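PDB 3M9V: FAD-dependent oxidoreductase from Actinomadura kijaniata, which probably catalyses a flavin-dependent oxidation of a dTDP-linked sugar in the biosynthesis of D-kijanose, and binds dTDP in this structure. Local coordinates for residues G255-S260 with Q335-F340; Y305-T310 with L345-L350; R80-A85 with A314-D319; M65-P70 with M104-G109. All blocks are in the same frame, centred on the assembly; numbering follows the deposited sequence.

How the contacts relate
Contacts 1 and 2 lie within the C-terminal helical part, contact 3 joins it to the N-terminal part, and contact 4 lies within the N-terminal part. Contact 1 forms part of the dTDP pocket through Gly255, Gln256, Val258 and Ser259. Contact 2 lies farther along the same helix 329-362, about 16 Å from contact 1 between centres. Contact 3 shares helix 291-323 with contact 2 and brings helix 81-94 to it. It also touches contact 1, where Met336 CE is 3.8 Å from Ala318 O. Contacts 3 and 4 meet at Val84, which packs on Thr68 and Leu106. The side chain of Leu81 comes within about 8 Å of the nucleotide, and Gly109, which has no side chain, lies about 9 Å from it.

Contact 1: residues G255-S260 with Q335-F340; sequences GQTVSS and QMMRHF. With TYD (thymidine-5'-diphosphate), chain B.
The hydroxyl of Thr257 is packed against a methionine, with OG1 only 3.2 Å from Met337 CE. This hydroxyl has its polar partner within its own helix, at Leu253 O. No hydrogen bond joins the two segments. OG1 is anti to the carbonyl carbon (chi1 -65°), and Met337 bends at chi2 and chi3, which brings its CE back to Thr257. The same CE meets Gln256 CB at 3.8 Å. Thr257 CG2 lies 4.0 Å from Phe340 CB, and the Phe340 ring takes Ser260 CB obliquely, 3.6 Å from CZ. On another side Val258 CG2 touches Met336 CE. The segments belong to helix 253-260 and helix 329-362 of the C-terminal helical domain of the acyl-CoA dehydrogenase fold, and the segment axes run at 37°. The same short helix also binds the nucleotide. Gln256 is extended beyond CG, and NE2 gives a nearly straight bond to O2B of the diphosphate (2.9 Å, 165°). An alanine here would probably leave O2B without this amide donor and open a gap beside O3A. Ser259 OG lies 2.7 Å from O2A of the nucleotide, although its proton could also go to Gly255 O. Arg332 and Glu115 hold the nucleotide as well. Gly255 CA sits 3.4 Å from O4' of the sugar, where a CB would clash.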
loop_
_atom_site.group_PDB
_atom_site.type_symbol
_atom_site.label_atom_id
_atom_site.label_comp_id
_atom_site.label_asym_id
_atom_site.label_seq_id
_atom_site.Cartn_x
_atom_site.Cartn_y
_atom_site.Cartn_z
ATOM N N GLY A 255 -17.499 -23.439 -16.393
ATOM C CA GLY A 255 -16.471 -24.416 -16.731
ATOM C C GLY A 255 -15.079 -23.802 -16.651
ATOM O O GLY A 255 -14.126 -24.451 -16.210
ATOM N N GLN A 256 -14.952 -22.544 -17.071
ATOM C CA GLN A 256 -13.660 -21.885 -16.953
ATOM C C GLN A 256 -13.249 -21.681 -15.509
ATOM O O GLN A 256 -12.058 -21.625 -15.174
ATOM C CB GLN A 256 -13.690 -20.545 -17.680
ATOM C CG GLN A 256 -13.815 -20.761 -19.167
ATOM C CD GLN A 256 -14.227 -19.493 -19.858
ATOM O OE1 GLN A 256 -14.014 -18.389 -19.356
ATOM N NE2 GLN A 256 -14.839 -19.642 -21.021
ATOM N N THR A 257 -14.250 -21.585 -14.641
ATOM C CA THR A 257 -13.928 -21.415 -13.237
ATOM C C THR A 257 -13.441 -22.748 -12.682
ATOM O O THR A 257 -12.388 -22.842 -12.035
ATOM C CB THR A 257 -15.144 -20.854 -12.469
ATOM O OG1 THR A 257 -15.424 -19.541 -12.961
ATOM C CG2 THR A 257 -14.813 -20.775 -10.974
ATOM N N VAL A 258 -14.225 -23.797 -12.926
ATOM C CA VAL A 258 -13.850 -25.128 -12.480
ATOM C C VAL A 258 -12.434 -25.441 -12.990
ATOM O O VAL A 258 -11.593 -25.970 -12.253
ATOM C CB VAL A 258 -14.907 -26.187 -12.892
ATOM C CG1 VAL A 258 -14.402 -27.601 -12.593
ATOM C CG2 VAL A 258 -16.244 -25.989 -12.132
ATOM N N SER A 259 -12.170 -25.118 -14.254
ATOM C CA SER A 259 -10.856 -25.350 -14.832
ATOM C C SER A 259 -9.670 -24.682 -14.154
ATOM O O SER A 259 -8.556 -25.171 -14.329
ATOM C CB SER A 259 -10.817 -24.813 -16.275
ATOM O OG SER A 259 -11.621 -25.681 -17.046
ATOM N N SER A 260 -9.858 -23.549 -13.473
ATOM C CA SER A 260 -8.702 -22.758 -13.071
ATOM C C SER A 260 -8.656 -22.310 -11.622
ATOM O O SER A 260 -7.582 -21.966 -11.131
ATOM C CB SER A 260 -8.643 -21.466 -13.900
ATOM O OG SER A 260 -8.186 -21.819 -15.195
ATOM N N GLN A 335 -21.755 -15.851 -11.399
ATOM C CA GLN A 335 -21.432 -15.816 -9.987
ATOM C C GLN A 335 -20.137 -16.578 -9.733
ATOM O O GLN A 335 -19.318 -16.135 -8.946
ATOM C CB GLN A 335 -22.593 -16.399 -9.180
ATOM C CG GLN A 335 -23.637 -15.312 -9.055
ATOM C CD GLN A 335 -24.747 -15.696 -8.115
ATOM O OE1 GLN A 335 -24.543 -16.317 -7.068
ATOM N NE2 GLN A 335 -25.959 -15.301 -8.490
ATOM N N MET A 336 -19.947 -17.719 -10.386
ATOM C CA MET A 336 -18.729 -18.488 -10.161
ATOM C C MET A 336 -17.502 -17.685 -10.574
ATOM O O MET A 336 -16.540 -17.590 -9.814
ATOM C CB MET A 336 -18.805 -19.828 -10.872
ATOM C CG MET A 336 -19.824 -20.763 -10.202
ATOM S SD MET A 336 -19.899 -22.383 -11.014
ATOM C CE MET A 336 -18.297 -23.073 -10.634
ATOM N N MET A 337 -17.581 -17.026 -11.722
ATOM C CA MET A 337 -16.458 -16.247 -12.216
ATOM C C MET A 337 -16.148 -14.996 -11.378
ATOM O O MET A 337 -15.003 -14.595 -11.169
ATOM C CB MET A 337 -16.680 -15.927 -13.701
ATOM C CG MET A 337 -15.503 -15.195 -14.318
ATOM S SD MET A 337 -13.986 -16.199 -14.410
ATOM C CE MET A 337 -14.345 -17.655 -15.374
ATOM N N ARG A 338 -17.194 -14.372 -10.860
ATOM C CA ARG A 338 -17.040 -13.238 -9.963
ATOM C C ARG A 338 -16.364 -13.646 -8.644
ATOM O O ARG A 338 -15.434 -12.981 -8.212
ATOM C CB ARG A 338 -18.421 -12.644 -9.662
ATOM C CG ARG A 338 -18.352 -11.463 -8.675
ATOM C CD ARG A 338 -18.062 -10.181 -9.442
ATOM N NE ARG A 338 -18.357 -8.915 -8.755
ATOM C CZ ARG A 338 -19.540 -8.312 -8.753
ATOM N NH1 ARG A 338 -20.577 -8.869 -9.357
ATOM N NH2 ARG A 338 -19.703 -7.155 -8.131
ATOM N N HIS A 339 -16.806 -14.709 -7.983
ATOM C CA HIS A 339 -16.031 -15.224 -6.857
ATOM C C HIS A 339 -14.576 -15.496 -7.220
ATOM O O HIS A 339 -13.712 -15.080 -6.453
ATOM C CB HIS A 339 -16.576 -16.533 -6.283
ATOM C CG HIS A 339 -17.812 -16.359 -5.450
ATOM N ND1 HIS A 339 -17.771 -16.000 -4.118
ATOM C CD2 HIS A 339 -19.124 -16.499 -5.764
ATOM C CE1 HIS A 339 -19.004 -15.964 -3.636
ATOM N NE2 HIS A 339 -19.843 -16.241 -4.621
ATOM N N PHE A 340 -14.322 -16.195 -8.331
ATOM C CA PHE A 340 -12.971 -16.514 -8.818
ATOM C C PHE A 340 -12.182 -15.217 -8.996
ATOM O O PHE A 340 -11.081 -15.046 -8.455
ATOM C CB PHE A 340 -13.050 -17.329 -10.125
ATOM C CG PHE A 340 -11.734 -17.767 -10.731
ATOM C CD1 PHE A 340 -10.520 -17.727 -10.036
ATOM C CD2 PHE A 340 -11.713 -18.216 -12.057
ATOM C CE1 PHE A 340 -9.315 -18.158 -10.632
ATOM C CE2 PHE A 340 -10.508 -18.586 -12.692
ATOM C CZ PHE A 340 -9.300 -18.563 -11.965
HETATM P PA TYD B . -13.005 -24.851 -20.272
HETATM O O1A TYD B . -12.217 -25.493 -21.398
HETATM O O2A TYD B . -12.299 -24.093 -19.162
HETATM O O3A TYD B . -14.154 -23.920 -20.897
HETATM P PB TYD B . -13.948 -23.421 -22.412
HETATM O O1B TYD B . -12.470 -23.084 -22.481
HETATM O O2B TYD B . -14.856 -22.209 -22.366
HETATM O O3B TYD B . -14.425 -24.614 -23.220
HETATM O "O5'" TYD B . -14.049 -25.892 -19.617
HETATM C "C5'" TYD B . -15.152 -26.445 -20.333
HETATM C "C4'" TYD B . -15.337 -27.698 -19.486
HETATM O "O4'" TYD B . -15.851 -27.368 -18.202
HETATM C "C3'" TYD B . -16.276 -28.732 -20.078
HETATM O "O3'" TYD B . -15.374 -29.807 -20.349
HETATM C "C2'" TYD B . -17.134 -29.184 -18.907
HETATM C "C1'" TYD B . -16.643 -28.434 -17.672
HETATM N N1 TYD B . -17.773 -27.850 -16.936
HETATM C C2 TYD B . -17.908 -28.052 -15.627
HETATM O O2 TYD B . -17.066 -28.762 -15.026
HETATM N N3 TYD B . -18.958 -27.508 -14.974
HETATM C C4 TYD B . -19.869 -26.745 -15.623
HETATM O O4 TYD B . -20.828 -26.252 -14.992
HETATM C C5 TYD B . -19.740 -26.532 -16.985
HETATM C C5M TYD B . -20.705 -25.711 -17.800
HETATM C C6 TYD B . -18.652 -27.110 -17.622
#

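Contact 2: residues Y305-T310 with L345-L350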
loop_
_atom_site.group_PDB
_atom_site.type_symbol
_atom_site.label_atom_id
_atom_site.label_comp_id
_atom_site.label_asym_id
_atom_site.label_seq_id
_atom_site.Cartn_x
_atom_site.Cartn_y
_atom_site.Cartn_z
ATOM N N TYR A 305 -3.144 -14.905 6.757
ATOM C CA TYR A 305 -4.510 -15.263 7.164
ATOM C C TYR A 305 -5.586 -14.760 6.180
ATOM O O TYR A 305 -6.495 -15.504 5.787
ATOM C CB TYR A 305 -4.793 -14.687 8.553
ATOM C CG TYR A 305 -6.028 -15.302 9.150
ATOM C CD1 TYR A 305 -5.941 -16.429 9.981
ATOM C CD2 TYR A 305 -7.278 -14.781 8.843
ATOM C CE1 TYR A 305 -7.097 -17.029 10.471
ATOM C CE2 TYR A 305 -8.421 -15.340 9.390
ATOM C CZ TYR A 305 -8.326 -16.463 10.194
ATOM O OH TYR A 305 -9.503 -17.039 10.642
ATOM N N ALA A 306 -5.516 -13.493 5.801
ATOM C CA ALA A 306 -6.455 -12.897 4.873
ATOM C C ALA A 306 -6.258 -13.574 3.505
ATOM O O ALA A 306 -7.232 -13.784 2.796
ATOM C CB ALA A 306 -6.194 -11.367 4.720
ATOM N N LEU A 307 -5.033 -13.932 3.125
ATOM C CA LEU A 307 -4.816 -14.631 1.858
ATOM C C LEU A 307 -5.523 -15.983 1.823
ATOM O O LEU A 307 -6.301 -16.292 0.914
ATOM C CB LEU A 307 -3.332 -14.783 1.531
ATOM C CG LEU A 307 -2.917 -15.688 0.358
ATOM C CD1 LEU A 307 -3.359 -14.951 -0.918
ATOM C CD2 LEU A 307 -1.407 -15.807 0.297
ATOM N N ARG A 308 -5.275 -16.798 2.839
ATOM C CA ARG A 308 -5.952 -18.076 3.001
ATOM C C ARG A 308 -7.476 -17.964 3.082
ATOM O O ARG A 308 -8.173 -18.795 2.486
ATOM C CB ARG A 308 -5.412 -18.782 4.241
ATOM C CG ARG A 308 -3.999 -19.336 4.065
ATOM C CD ARG A 308 -3.635 -20.053 5.360
ATOM N NE ARG A 308 -2.507 -20.967 5.210
ATOM C CZ ARG A 308 -2.584 -22.272 4.943
ATOM N NH1 ARG A 308 -3.742 -22.895 4.809
ATOM N NH2 ARG A 308 -1.463 -22.977 4.820
ATOM N N ALA A 309 -7.977 -16.942 3.781
ATOM C CA ALA A 309 -9.414 -16.871 4.037
ATOM C C ALA A 309 -10.043 -16.511 2.697
ATOM O O ALA A 309 -11.162 -16.898 2.444
ATOM C CB ALA A 309 -9.727 -15.754 5.003
ATOM N N THR A 310 -9.381 -15.704 1.872
ATOM C CA THR A 310 -9.992 -15.219 0.631
ATOM C C THR A 310 -10.035 -16.342 -0.416
ATOM O O THR A 310 -11.069 -16.574 -1.016
ATOM C CB THR A 310 -9.186 -14.039 0.079
ATOM O OG1 THR A 310 -9.270 -12.993 1.048
ATOM C CG2 THR A 310 -9.862 -13.469 -1.194
ATOM N N LEU A 345 -7.613 -11.481 -7.874
ATOM C CA LEU A 345 -6.945 -10.192 -7.790
ATOM C C LEU A 345 -6.314 -9.988 -6.407
ATOM O O LEU A 345 -5.180 -9.517 -6.291
ATOM C CB LEU A 345 -7.937 -9.083 -8.130
ATOM C CG LEU A 345 -7.355 -7.729 -8.550
ATOM C CD1 LEU A 345 -8.402 -7.120 -9.465
ATOM C CD2 LEU A 345 -7.384 -6.862 -7.322
ATOM N N ALA A 346 -7.028 -10.350 -5.348
ATOM C CA ALA A 346 -6.495 -10.250 -3.985
ATOM C C ALA A 346 -5.313 -11.183 -3.837
ATOM O O ALA A 346 -4.276 -10.774 -3.319
ATOM C CB ALA A 346 -7.571 -10.658 -3.012
ATOM N N VAL A 347 -5.439 -12.432 -4.290
ATOM C CA VAL A 347 -4.311 -13.360 -4.179
ATOM C C VAL A 347 -3.021 -12.850 -4.853
ATOM O O VAL A 347 -1.922 -12.952 -4.291
ATOM C CB VAL A 347 -4.661 -14.739 -4.757
ATOM C CG1 VAL A 347 -3.383 -15.600 -4.901
ATOM C CG2 VAL A 347 -5.662 -15.397 -3.823
ATOM N N ASN A 348 -3.144 -12.324 -6.071
ATOM C CA ASN A 348 -2.032 -11.816 -6.853
ATOM C C ASN A 348 -1.410 -10.532 -6.297
ATOM O O ASN A 348 -0.308 -10.153 -6.679
ATOM C CB ASN A 348 -2.496 -11.521 -8.287
ATOM C CG ASN A 348 -2.614 -12.782 -9.110
ATOM O OD1 ASN A 348 -2.027 -13.776 -8.716
ATOM N ND2 ASN A 348 -3.354 -12.770 -10.223
ATOM N N ARG A 349 -2.092 -9.836 -5.401
ATOM C CA ARG A 349 -1.432 -8.756 -4.685
ATOM C C ARG A 349 -0.911 -9.255 -3.343
ATOM O O ARG A 349 0.231 -8.964 -2.989
ATOM C CB ARG A 349 -2.343 -7.539 -4.499
ATOM C CG ARG A 349 -1.554 -6.280 -4.175
ATOM C CD ARG A 349 -2.259 -5.024 -4.646
ATOM N NE ARG A 349 -2.551 -5.033 -6.077
ATOM C CZ ARG A 349 -3.657 -4.502 -6.593
ATOM N NH1 ARG A 349 -3.882 -4.537 -7.897
ATOM N NH2 ARG A 349 -4.538 -3.931 -5.787
ATOM N N LEU A 350 -1.685 -10.035 -2.600
ATOM C CA LEU A 350 -1.195 -10.431 -1.288
ATOM C C LEU A 350 -0.030 -11.407 -1.324
ATOM O O LEU A 350 0.919 -11.247 -0.559
ATOM C CB LEU A 350 -2.296 -11.022 -0.418
ATOM C CG LEU A 350 -3.413 -10.082 0.046
ATOM C CD1 LEU A 350 -4.566 -10.867 0.654
ATOM C CD2 LEU A 350 -2.857 -9.047 0.994
#
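Leu307 CD1 rests on Val347, 3.7 Å from CG2, and the two side chains cross at about a right angle. The contact joins helix 291-323 to helix 329-362 in the C-terminal helical domain of the acyl-CoA dehydrogenase fold. The helices are successive in the chain and run antiparallel here; the axes of segments 305-310 and 345-350 come within 9.7 Å and cross at -155°. No hydrogen bond joins the two segments; the side chains that meet do so through carbon atoms. Leu307 has CG anti to the backbone N (chi1 170°), and its CD1 also meets Leu350 CB at 4.1 Å. Leu350 sends CD1 over the backbone of the other helix, 4.0 Å from Leu307 CA. One turn along, Thr310 CG2 meets Ala346 CB at 4.1 Å, a small pair.

Farther out, helix 264-283 places Val268 and Ala271 against Leu307, and Tyr267 against Val347. The second subunit also reaches this region. Its Thr310 packs on Ala306, and its His339 is hydrogen-bonded to Tyr305 OH.

The methyl of Thr310 can face Ala346 while the hydroxyl is bonded within its own helix. Thr310 OG1 donates to Ala306 O at 2.8 Å, and Thr310 N reaches the same oxygen from the opposite face of the carbonyl plane.

Contact 3: residues R80-A85 with A314-D319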
loop_
_atom_site.group_PDB
_atom_site.type_symbol
_atom_site.label_atom_id
_atom_site.label_comp_id
_atom_site.label_asym_id
_atom_site.label_seq_id
_atom_site.Cartn_x
_atom_site.Cartn_y
_atom_site.Cartn_z
ATOM N N ARG A 80 -14.245 -31.962 -4.639
ATOM C CA ARG A 80 -14.299 -30.548 -4.248
ATOM C C ARG A 80 -13.093 -29.742 -4.733
ATOM O O ARG A 80 -11.938 -30.116 -4.505
ATOM C CB ARG A 80 -14.264 -30.410 -2.729
ATOM C CG ARG A 80 -15.424 -30.977 -1.929
ATOM C CD ARG A 80 -16.771 -30.408 -2.281
ATOM N NE ARG A 80 -17.738 -31.198 -1.517
ATOM C CZ ARG A 80 -18.198 -30.866 -0.315
ATOM N NH1 ARG A 80 -17.830 -29.730 0.263
ATOM N NH2 ARG A 80 -19.076 -31.648 0.294
ATOM N N LEU A 81 -13.365 -28.578 -5.319
ATOM C CA LEU A 81 -12.265 -27.681 -5.661
ATOM C C LEU A 81 -11.457 -27.308 -4.418
ATOM O O LEU A 81 -10.239 -27.115 -4.446
ATOM C CB LEU A 81 -12.839 -26.443 -6.348
ATOM C CG LEU A 81 -13.362 -26.724 -7.774
ATOM C CD1 LEU A 81 -14.372 -25.621 -8.060
ATOM C CD2 LEU A 81 -12.246 -26.737 -8.828
ATOM N N TYR A 82 -12.172 -27.145 -3.314
ATOM C CA TYR A 82 -11.537 -26.741 -2.080
ATOM C C TYR A 82 -10.519 -27.817 -1.744
ATOM O O TYR A 82 -9.404 -27.476 -1.400
ATOM C CB TYR A 82 -12.576 -26.623 -0.972
ATOM C CG TYR A 82 -12.049 -26.111 0.352
ATOM C CD1 TYR A 82 -12.193 -24.758 0.669
ATOM C CD2 TYR A 82 -11.441 -26.961 1.263
ATOM C CE1 TYR A 82 -11.744 -24.231 1.864
ATOM C CE2 TYR A 82 -10.981 -26.440 2.480
ATOM C CZ TYR A 82 -11.159 -25.086 2.755
ATOM O OH TYR A 82 -10.779 -24.499 3.938
ATOM N N ASP A 83 -10.860 -29.101 -1.804
ATOM C CA ASP A 83 -9.839 -30.068 -1.434
ATOM C C ASP A 83 -8.700 -30.171 -2.434
ATOM O O ASP A 83 -7.584 -30.488 -2.007
ATOM C CB ASP A 83 -10.405 -31.475 -1.229
ATOM C CG ASP A 83 -11.222 -31.557 0.041
ATOM O OD1 ASP A 83 -11.175 -30.584 0.816
ATOM O OD2 ASP A 83 -11.889 -32.574 0.277
ATOM N N VAL A 84 -8.987 -29.959 -3.720
ATOM C CA VAL A 84 -7.913 -29.952 -4.689
ATOM C C VAL A 84 -6.968 -28.802 -4.347
ATOM O O VAL A 84 -5.745 -28.946 -4.416
ATOM C CB VAL A 84 -8.453 -29.755 -6.129
ATOM C CG1 VAL A 84 -7.282 -29.562 -7.112
ATOM C CG2 VAL A 84 -9.296 -30.953 -6.568
ATOM N N ALA A 85 -7.509 -27.641 -3.966
ATOM C CA ALA A 85 -6.604 -26.516 -3.647
ATOM C C ALA A 85 -5.790 -26.838 -2.385
ATOM O O ALA A 85 -4.622 -26.446 -2.274
ATOM C CB ALA A 85 -7.402 -25.214 -3.470
ATOM N N ALA A 314 -13.615 -18.328 -1.578
ATOM C CA ALA A 314 -14.047 -18.333 -2.982
ATOM C C ALA A 314 -14.086 -19.787 -3.451
ATOM O O ALA A 314 -14.917 -20.130 -4.292
ATOM C CB ALA A 314 -13.029 -17.577 -3.828
ATOM N N LEU A 315 -13.217 -20.638 -2.905
ATOM C CA LEU A 315 -13.272 -22.063 -3.244
ATOM C C LEU A 315 -14.494 -22.775 -2.663
ATOM O O LEU A 315 -15.136 -23.596 -3.326
ATOM C CB LEU A 315 -11.970 -22.783 -2.879
ATOM C CG LEU A 315 -10.851 -22.364 -3.844
ATOM C CD1 LEU A 315 -9.497 -22.634 -3.244
ATOM C CD2 LEU A 315 -10.965 -23.082 -5.198
ATOM N N THR A 316 -14.855 -22.424 -1.432
ATOM C CA THR A 316 -16.080 -22.970 -0.842
ATOM C C THR A 316 -17.308 -22.531 -1.616
ATOM O O THR A 316 -18.154 -23.365 -1.923
ATOM C CB THR A 316 -16.224 -22.460 0.585
ATOM O OG1 THR A 316 -15.147 -23.013 1.344
ATOM C CG2 THR A 316 -17.567 -22.897 1.187
ATOM N N ALA A 317 -17.381 -21.236 -1.923
ATOM C CA ALA A 317 -18.475 -20.703 -2.705
ATOM C C ALA A 317 -18.525 -21.338 -4.090
ATOM O O ALA A 317 -19.605 -21.633 -4.591
ATOM C CB ALA A 317 -18.347 -19.201 -2.817
ATOM N N ALA A 318 -17.374 -21.510 -4.735
ATOM C CA ALA A 318 -17.366 -22.115 -6.059
ATOM C C ALA A 318 -17.881 -23.556 -6.027
ATOM O O ALA A 318 -18.615 -23.946 -6.943
ATOM C CB ALA A 318 -15.976 -22.053 -6.698
ATOM N N ASP A 319 -17.517 -24.330 -5.010
ATOM C CA ASP A 319 -17.978 -25.710 -4.848
ATOM C C ASP A 319 -19.502 -25.778 -4.678
ATOM O O ASP A 319 -20.148 -26.634 -5.293
ATOM C CB ASP A 319 -17.297 -26.356 -3.630
ATOM C CG ASP A 319 -15.949 -26.984 -3.960
ATOM O OD1 ASP A 319 -15.730 -27.326 -5.149
ATOM O OD2 ASP A 319 -15.088 -27.158 -3.054
HETATM O O HOH W 1 -16.085 -27.002 -0.667
#
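Asp319 meets the start of helix 81-94 with both carboxylate oxygens. Leu81 N donates to Asp319 OD1 at 2.7 Å, on its syn lone pair. Tyr82 N donates to Asp319 OD2 at 2.9 Å, also from the syn side but 24° out of the carboxylate plane. A water adds a third polar link. It donates to Asp319 OD2 at 2.6 Å and accepts a weak bond from Arg80 NH1, which makes no direct salt bridge with Asp319.

The apolar contacts centre on Leu315. Its CD2 touches Leu81 CB, and Leu315 CD1 presses on Ala85 CB at 3.3 Å, a tight fit. Leu81 CD1 also meets Ala318 CB. Tyr82 CD1 lies 3.5 Å from Thr316 OG1, which is hydrogen-bonded to Gly312 O in its own helix. Tyr82 OH is bonded to Leu16 N.

The contact ties the N-terminal to the C-terminal helical domain of the acyl-CoA dehydrogenase fold. The carboxylate takes two N-H groups from the first turn of the helix, so the helix end would probably stabilise its negative charge.

Contact 4: residues M65-P70 with M104-G109; sequences MGATVP and MQLSRG
Met65 and Gln105 cross at about a right angle, the methyl CE of the methionine lying 3.3 Å from Gln105 CD. They join the loop after helix 53-61 to helix 96-118 in the N-terminal helical domain of the acyl-CoA dehydrogenase fold. Gln105 has CG anti to the backbone N (chi1 -180°) and bends at chi2. Its NE2 gives a nearly straight bond to Met65 O (3.0 Å, 170°), with the acceptor in the amide plane. The same amide reaches Ala139 O through NE2, while Val141 N donates to OE1. An alanine in place of Gln105 would probably leave Met65 O without this donor, Val141 N without its acceptor, and a gap where CG and CD met the Met65 methyl.

Farther along, Thr68 crosses Leu106 at about a right angle, CG2 meeting Leu106 CB at 4.0 Å. Thr68 belongs to a type I turn, Gly66 to Val69. Gly109 lets the turn come close, since a CB there would clash with the threonine hydroxyl. Thr68 OG1 donates to Leu106 O at 2.7 Å, in the carbonyl plane on a lone pair.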
loop_
_atom_site.group_PDB
_atom_site.type_symbol
_atom_site.label_atom_id
_atom_site.label_comp_id
_atom_site.label_asym_id
_atom_site.label_seq_id
_atom_site.Cartn_x
_atom_site.Cartn_y
_atom_site.Cartn_z
ATOM N N MET A 65 -2.542 -39.473 -10.056
ATOM C CA MET A 65 -2.934 -38.813 -11.300
ATOM C C MET A 65 -4.395 -39.073 -11.654
ATOM O O MET A 65 -4.972 -38.440 -12.545
ATOM C CB MET A 65 -1.942 -39.145 -12.422
ATOM C CG MET A 65 -0.545 -38.556 -12.209
ATOM S SD MET A 65 -0.383 -36.745 -12.375
ATOM C CE MET A 65 -0.510 -36.453 -14.137
ATOM N N GLY A 66 -5.010 -39.973 -10.895
ATOM C CA GLY A 66 -6.446 -40.229 -10.972
ATOM C C GLY A 66 -7.235 -39.759 -9.763
ATOM O O GLY A 66 -8.359 -40.211 -9.519
ATOM N N ALA A 67 -6.676 -38.827 -8.990
ATOM C CA ALA A 67 -7.311 -38.468 -7.720
ATOM C C ALA A 67 -8.702 -37.885 -7.930
ATOM O O ALA A 67 -9.589 -38.062 -7.086
ATOM C CB ALA A 67 -6.448 -37.445 -6.901
ATOM N N THR A 68 -8.880 -37.128 -9.009
ATOM C CA THR A 68 -10.160 -36.463 -9.249
ATOM C C THR A 68 -11.046 -37.210 -10.266
ATOM O O THR A 68 -12.048 -36.690 -10.787
ATOM C CB THR A 68 -9.967 -34.992 -9.700
ATOM O OG1 THR A 68 -9.053 -34.964 -10.805
ATOM C CG2 THR A 68 -9.349 -34.140 -8.565
ATOM N N VAL A 69 -10.672 -38.447 -10.578
ATOM C CA VAL A 69 -11.562 -39.304 -11.358
ATOM C C VAL A 69 -12.643 -39.855 -10.427
ATOM O O VAL A 69 -12.347 -40.250 -9.303
ATOM C CB VAL A 69 -10.769 -40.465 -12.002
ATOM C CG1 VAL A 69 -11.728 -41.450 -12.671
ATOM C CG2 VAL A 69 -9.761 -39.892 -13.014
ATOM N N PRO A 70 -13.906 -39.877 -10.868
ATOM C CA PRO A 70 -15.023 -40.418 -10.081
ATOM C C PRO A 70 -14.705 -41.817 -9.519
ATOM O O PRO A 70 -14.089 -42.649 -10.194
ATOM C CB PRO A 70 -16.127 -40.523 -11.117
ATOM C CG PRO A 70 -15.873 -39.354 -12.018
ATOM C CD PRO A 70 -14.352 -39.287 -12.139
ATOM N N MET A 104 -3.099 -29.026 -13.597
ATOM C CA MET A 104 -3.698 -29.221 -14.945
ATOM C C MET A 104 -4.316 -30.627 -14.992
ATOM O O MET A 104 -5.418 -30.840 -15.496
ATOM C CB MET A 104 -2.608 -29.163 -16.038
ATOM C CG MET A 104 -1.878 -27.806 -16.219
ATOM S SD MET A 104 -2.975 -26.365 -16.247
ATOM C CE MET A 104 -3.733 -26.665 -17.836
ATOM N N GLN A 105 -3.627 -31.609 -14.417
ATOM C CA GLN A 105 -4.205 -32.954 -14.386
ATOM C C GLN A 105 -5.444 -33.051 -13.498
ATOM O O GLN A 105 -6.462 -33.618 -13.899
ATOM C CB GLN A 105 -3.202 -33.969 -13.846
ATOM C CG GLN A 105 -3.784 -35.391 -13.804
ATOM C CD GLN A 105 -3.603 -36.115 -15.150
ATOM O OE1 GLN A 105 -3.194 -35.513 -16.145
ATOM N NE2 GLN A 105 -3.901 -37.408 -15.174
ATOM N N LEU A 106 -5.324 -32.562 -12.264
ATOM C CA LEU A 106 -6.429 -32.664 -11.309
ATOM C C LEU A 106 -7.674 -31.924 -11.781
ATOM O O LEU A 106 -8.798 -32.403 -11.639
ATOM C CB LEU A 106 -6.050 -32.231 -9.890
ATOM C CG LEU A 106 -4.860 -33.018 -9.319
ATOM C CD1 LEU A 106 -4.731 -32.782 -7.830
ATOM C CD2 LEU A 106 -5.056 -34.499 -9.532
ATOM N N SER A 107 -7.513 -30.723 -12.313
ATOM C CA SER A 107 -8.739 -30.027 -12.648
ATOM C C SER A 107 -9.347 -30.619 -13.916
ATOM O O SER A 107 -10.564 -30.563 -14.074
ATOM C CB SER A 107 -8.494 -28.540 -12.884
ATOM O OG SER A 107 -7.611 -28.433 -13.973
ATOM N N ARG A 108 -8.531 -31.150 -14.825
ATOM C CA ARG A 108 -9.083 -31.899 -15.958
ATOM C C ARG A 108 -9.907 -33.127 -15.516
ATOM O O ARG A 108 -10.931 -33.457 -16.133
ATOM C CB ARG A 108 -7.966 -32.192 -16.972
ATOM C CG ARG A 108 -8.382 -32.794 -18.312
ATOM C CD ARG A 108 -9.413 -31.988 -19.091
ATOM N NE ARG A 108 -8.823 -30.779 -19.638
ATOM C CZ ARG A 108 -9.484 -29.879 -20.357
ATOM N NH1 ARG A 108 -8.836 -28.815 -20.822
ATOM N NH2 ARG A 108 -10.773 -30.058 -20.617
ATOM N N GLY A 109 -9.520 -33.768 -14.414
ATOM C CA GLY A 109 -10.332 -34.826 -13.805
ATOM C C GLY A 109 -11.759 -34.368 -13.526
ATOM O O GLY A 109 -12.748 -35.069 -13.796
#